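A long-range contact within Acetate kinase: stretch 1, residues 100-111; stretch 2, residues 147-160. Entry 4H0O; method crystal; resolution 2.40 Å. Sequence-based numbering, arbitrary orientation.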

# COMPACT_ATOMS: atom_id res chain seq x y z
N HIS B 100 2.85 -10.83 -19.83
CA HIS B 100 1.73 -11.23 -18.98
C HIS B 100 1.09 -12.53 -19.45
O HIS B 100 0.41 -12.56 -20.48
CB HIS B 100 0.69 -10.11 -18.95
CG HIS B 100 -0.29 -10.20 -17.83
ND1 HIS B 100 -0.48 -11.36 -17.09
CD2 HIS B 100 -1.15 -9.30 -17.31
CE1 HIS B 100 -1.40 -11.15 -16.18
NE2 HIS B 100 -1.83 -9.90 -16.29
N GLY B 101 1.30 -13.61 -18.69
CA GLY B 101 0.81 -14.92 -19.06
C GLY B 101 -0.52 -15.31 -18.44
O GLY B 101 -1.03 -16.41 -18.70
N GLY B 102 -1.08 -14.42 -17.63
CA GLY B 102 -2.38 -14.66 -17.03
C GLY B 102 -2.43 -15.85 -16.08
O GLY B 102 -1.43 -16.20 -15.45
N SER B 103 -3.60 -16.47 -15.99
CA SER B 103 -3.84 -17.56 -15.05
C SER B 103 -3.17 -18.88 -15.45
O SER B 103 -2.74 -19.64 -14.59
CB SER B 103 -5.34 -17.77 -14.85
OG SER B 103 -5.99 -17.99 -16.08
N TYR B 104 -3.09 -19.14 -16.75
CA TYR B 104 -2.59 -20.42 -17.24
C TYR B 104 -1.10 -20.66 -16.97
O TYR B 104 -0.71 -21.74 -16.54
CB TYR B 104 -2.87 -20.59 -18.74
CG TYR B 104 -2.33 -21.88 -19.33
CD1 TYR B 104 -3.04 -23.07 -19.21
CD2 TYR B 104 -1.12 -21.90 -20.02
CE1 TYR B 104 -2.56 -24.25 -19.74
CE2 TYR B 104 -0.63 -23.08 -20.55
CZ TYR B 104 -1.35 -24.25 -20.41
OH TYR B 104 -0.86 -25.41 -20.95
N PHE B 105 -0.28 -19.65 -17.22
CA PHE B 105 1.17 -19.82 -17.12
C PHE B 105 1.73 -19.66 -15.70
O PHE B 105 2.00 -18.55 -15.25
CB PHE B 105 1.88 -18.89 -18.11
CG PHE B 105 1.68 -19.25 -19.56
CD1 PHE B 105 2.49 -20.19 -20.17
CD2 PHE B 105 0.68 -18.64 -20.31
CE1 PHE B 105 2.31 -20.52 -21.51
CE2 PHE B 105 0.49 -18.97 -21.64
CZ PHE B 105 1.31 -19.91 -22.24
N LYS B 106 1.89 -20.79 -15.01
CA LYS B 106 2.55 -20.83 -13.71
C LYS B 106 4.04 -21.09 -13.93
O LYS B 106 4.85 -20.90 -13.03
CB LYS B 106 1.94 -21.93 -12.83
CG LYS B 106 0.52 -21.64 -12.34
CD LYS B 106 -0.43 -22.77 -12.71
CE LYS B 106 -1.87 -22.42 -12.38
NZ LYS B 106 -2.81 -22.82 -13.48
N LYS B 107 4.37 -21.53 -15.13
CA LYS B 107 5.76 -21.76 -15.51
C LYS B 107 6.03 -21.19 -16.90
O LYS B 107 5.14 -21.16 -17.75
CB LYS B 107 6.08 -23.26 -15.50
CG LYS B 107 6.22 -23.86 -14.11
CD LYS B 107 6.42 -25.37 -14.15
CE LYS B 107 5.20 -26.09 -14.70
NZ LYS B 107 5.24 -27.56 -14.45
N SER B 108 7.26 -20.75 -17.13
CA SER B 108 7.71 -20.46 -18.49
C SER B 108 7.67 -21.79 -19.24
O SER B 108 7.68 -22.85 -18.62
CB SER B 108 9.11 -19.87 -18.49
OG SER B 108 9.11 -18.57 -17.93
N ALA B 109 7.62 -21.75 -20.57
CA ALA B 109 7.35 -22.98 -21.30
C ALA B 109 8.08 -23.12 -22.63
O ALA B 109 8.36 -22.14 -23.31
CB ALA B 109 5.85 -23.14 -21.52
N VAL B 110 8.38 -24.37 -22.98
CA VAL B 110 8.76 -24.72 -24.33
C VAL B 110 7.51 -24.51 -25.18
O VAL B 110 6.41 -24.82 -24.74
CB VAL B 110 9.22 -26.18 -24.41
CG1 VAL B 110 9.48 -26.60 -25.86
CG2 VAL B 110 10.46 -26.40 -23.56
N ILE B 111 7.68 -23.98 -26.39
CA ILE B 111 6.53 -23.61 -27.21
C ILE B 111 5.99 -24.76 -28.06
O ILE B 111 6.72 -25.33 -28.88
CB ILE B 111 6.85 -22.41 -28.12
CG1 ILE B 111 7.29 -21.20 -27.28
CG2 ILE B 111 5.64 -22.04 -28.97
CD1 ILE B 111 7.84 -20.05 -28.09
N THR B 147 13.46 -25.96 -34.94
CA THR B 147 14.27 -25.40 -33.86
C THR B 147 13.46 -25.24 -32.58
O THR B 147 12.40 -24.62 -32.59
CB THR B 147 14.86 -24.04 -34.26
OG1 THR B 147 15.68 -24.20 -35.43
CG2 THR B 147 15.71 -23.46 -33.14
N ARG B 148 13.96 -25.82 -31.49
CA ARG B 148 13.30 -25.72 -30.19
C ARG B 148 13.22 -24.26 -29.76
O ARG B 148 14.21 -23.52 -29.83
CB ARG B 148 14.07 -26.53 -29.15
CG ARG B 148 14.38 -27.96 -29.58
CD ARG B 148 13.13 -28.81 -29.65
NE ARG B 148 12.69 -29.24 -28.32
CZ ARG B 148 11.42 -29.23 -27.92
NH1 ARG B 148 10.46 -28.81 -28.74
NH2 ARG B 148 11.11 -29.63 -26.69
N GLN B 149 12.03 -23.83 -29.34
CA GLN B 149 11.83 -22.45 -28.91
C GLN B 149 11.08 -22.41 -27.58
O GLN B 149 10.28 -23.30 -27.28
CB GLN B 149 11.10 -21.63 -29.98
CG GLN B 149 11.75 -21.72 -31.36
CD GLN B 149 11.30 -20.64 -32.32
OE1 GLN B 149 10.93 -19.54 -31.91
NE2 GLN B 149 11.33 -20.95 -33.62
N TYR B 150 11.37 -21.38 -26.78
CA TYR B 150 10.75 -21.24 -25.47
C TYR B 150 10.31 -19.81 -25.20
O TYR B 150 10.89 -18.86 -25.73
CB TYR B 150 11.71 -21.70 -24.36
CG TYR B 150 12.95 -20.85 -24.19
CD1 TYR B 150 14.08 -21.07 -24.97
CD2 TYR B 150 13.01 -19.85 -23.23
CE1 TYR B 150 15.22 -20.31 -24.81
CE2 TYR B 150 14.14 -19.08 -23.07
CZ TYR B 150 15.24 -19.31 -23.85
OH TYR B 150 16.37 -18.55 -23.69
N VAL B 151 9.28 -19.67 -24.38
CA VAL B 151 8.81 -18.35 -23.99
C VAL B 151 9.00 -18.14 -22.49
O VAL B 151 8.49 -18.91 -21.67
CB VAL B 151 7.34 -18.12 -24.42
CG1 VAL B 151 6.44 -19.25 -23.93
CG2 VAL B 151 6.84 -16.78 -23.94
N ALA B 152 9.77 -17.12 -22.14
CA ALA B 152 9.97 -16.77 -20.73
C ALA B 152 8.84 -15.85 -20.28
O ALA B 152 8.70 -14.74 -20.79
CB ALA B 152 11.31 -16.10 -20.55
N ILE B 153 8.03 -16.31 -19.32
CA ILE B 153 6.87 -15.55 -18.88
C ILE B 153 7.16 -14.72 -17.61
O ILE B 153 7.55 -15.27 -16.58
CB ILE B 153 5.63 -16.46 -18.64
CG1 ILE B 153 5.02 -16.89 -19.98
CG2 ILE B 153 4.57 -15.72 -17.85
CD1 ILE B 153 5.65 -18.12 -20.57
N ASP B 154 6.94 -13.41 -17.70
CA ASP B 154 7.32 -12.49 -16.63
C ASP B 154 6.45 -12.61 -15.38
O ASP B 154 6.81 -12.09 -14.32
CB ASP B 154 7.28 -11.05 -17.15
CG ASP B 154 8.24 -10.13 -16.41
OD1 ASP B 154 9.38 -10.56 -16.15
OD2 ASP B 154 7.85 -8.99 -16.10
N THR B 155 5.32 -13.31 -15.49
CA THR B 155 4.39 -13.45 -14.36
C THR B 155 4.48 -14.81 -13.66
O THR B 155 3.92 -14.98 -12.58
CB THR B 155 2.93 -13.22 -14.80
OG1 THR B 155 2.62 -14.06 -15.92
CG2 THR B 155 2.71 -11.78 -15.20
N ALA B 156 5.18 -15.75 -14.28
CA ALA B 156 5.21 -17.14 -13.80
C ALA B 156 5.87 -17.35 -12.43
O ALA B 156 5.40 -18.17 -11.64
CB ALA B 156 5.87 -18.04 -14.84
N PHE B 157 6.94 -16.61 -12.15
CA PHE B 157 7.68 -16.76 -10.89
C PHE B 157 6.79 -16.56 -9.67
O PHE B 157 7.04 -17.11 -8.61
CB PHE B 157 8.87 -15.79 -10.83
CG PHE B 157 9.69 -15.89 -9.57
CD1 PHE B 157 10.33 -17.07 -9.21
CD2 PHE B 157 9.86 -14.78 -8.74
CE1 PHE B 157 11.09 -17.15 -8.05
CE2 PHE B 157 10.62 -14.85 -7.58
CZ PHE B 157 11.24 -16.04 -7.24
N HIS B 158 5.73 -15.76 -9.85
CA HIS B 158 4.85 -15.41 -8.75
C HIS B 158 3.67 -16.38 -8.59
O HIS B 158 2.71 -16.08 -7.87
CB HIS B 158 4.34 -13.98 -8.92
CG HIS B 158 5.43 -12.96 -9.00
ND1 HIS B 158 6.33 -12.75 -7.98
CD2 HIS B 158 5.76 -12.08 -9.98
CE1 HIS B 158 7.17 -11.79 -8.33
NE2 HIS B 158 6.84 -11.36 -9.53
N SER B 159 3.74 -17.53 -9.25
CA SER B 159 2.68 -18.53 -9.14
C SER B 159 2.65 -19.18 -7.76
O SER B 159 1.65 -19.78 -7.36
CB SER B 159 2.84 -19.61 -10.22
OG SER B 159 3.82 -20.56 -9.85
N THR B 160 3.75 -19.05 -7.02
CA THR B 160 3.86 -19.65 -5.68
C THR B 160 3.22 -18.78 -4.60
O THR B 160 3.12 -19.20 -3.44
CB THR B 160 5.32 -19.94 -5.30
OG1 THR B 160 6.10 -18.75 -5.45
CG2 THR B 160 5.89 -21.04 -6.18
O HOH W 1 9.70 -25.41 -29.53

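The antiparallel pairing between the two stretches is continued at one end by a side chain: the hydroxyl of Ser108 stands where a backbone acceptor might be expected and takes a hydrogen bond from the amide of Ile153 (Ile153 N to Ser108 OG, 2.9 Å, 161° at the hydrogen). The m rotamer of Ser108 brings OG to this position, also 3.4 Å from Ala152 CA.

Beyond it the ladder is regular but short. Ala109 and Val151 form a hydrogen-bonded pair, with Ala109 N donating to Val151 O at 3.2 Å and Val151 N to Ala109 O at 2.8 Å. Val110 and Tyr150 follow as a non-hydrogen-bonded pair, their CA atoms 4.2 Å apart, and Ile111 N then donates to Gln149 O at 2.8 Å. A water extends the pairing, accepting from Gln149 N at 2.8 Å and donating to Ile111 O at 3.1 Å, so that it bridges backbone groups that do not bond directly.

Apolar side chains pack on the sheet face that carries Ala109 and Val151. Ile153 points toward stretch 1 and places its CD1 3.8 Å from Phe105 CD1, while Ile111 CG1 lies 4.0 Å from Val151 CG1.

At the end of the strand, a type I turn from Ile153 to Ala156 carries Thr155 and Ala156 back toward stretch 1. Thr155 OG1 accepts from Gly101 N at 3.1 Å, and Thr155 CG2 approaches His100 ND1 at 3.7 Å. The absence of a side chain at Gly101 matters here: an ideally placed CB would lie 2.8 Å from Ile153 CG2, a clash. At the next residue along from Thr155, Ala156 O and Lys106 O, both acceptors, approach to 3.1 Å without bonding to each other; Ala156 O instead receives Ser159 N at 3.0 Å, and Lys106 O accepts a weak hydrogen bond from Ser159 OG at 3.4 Å.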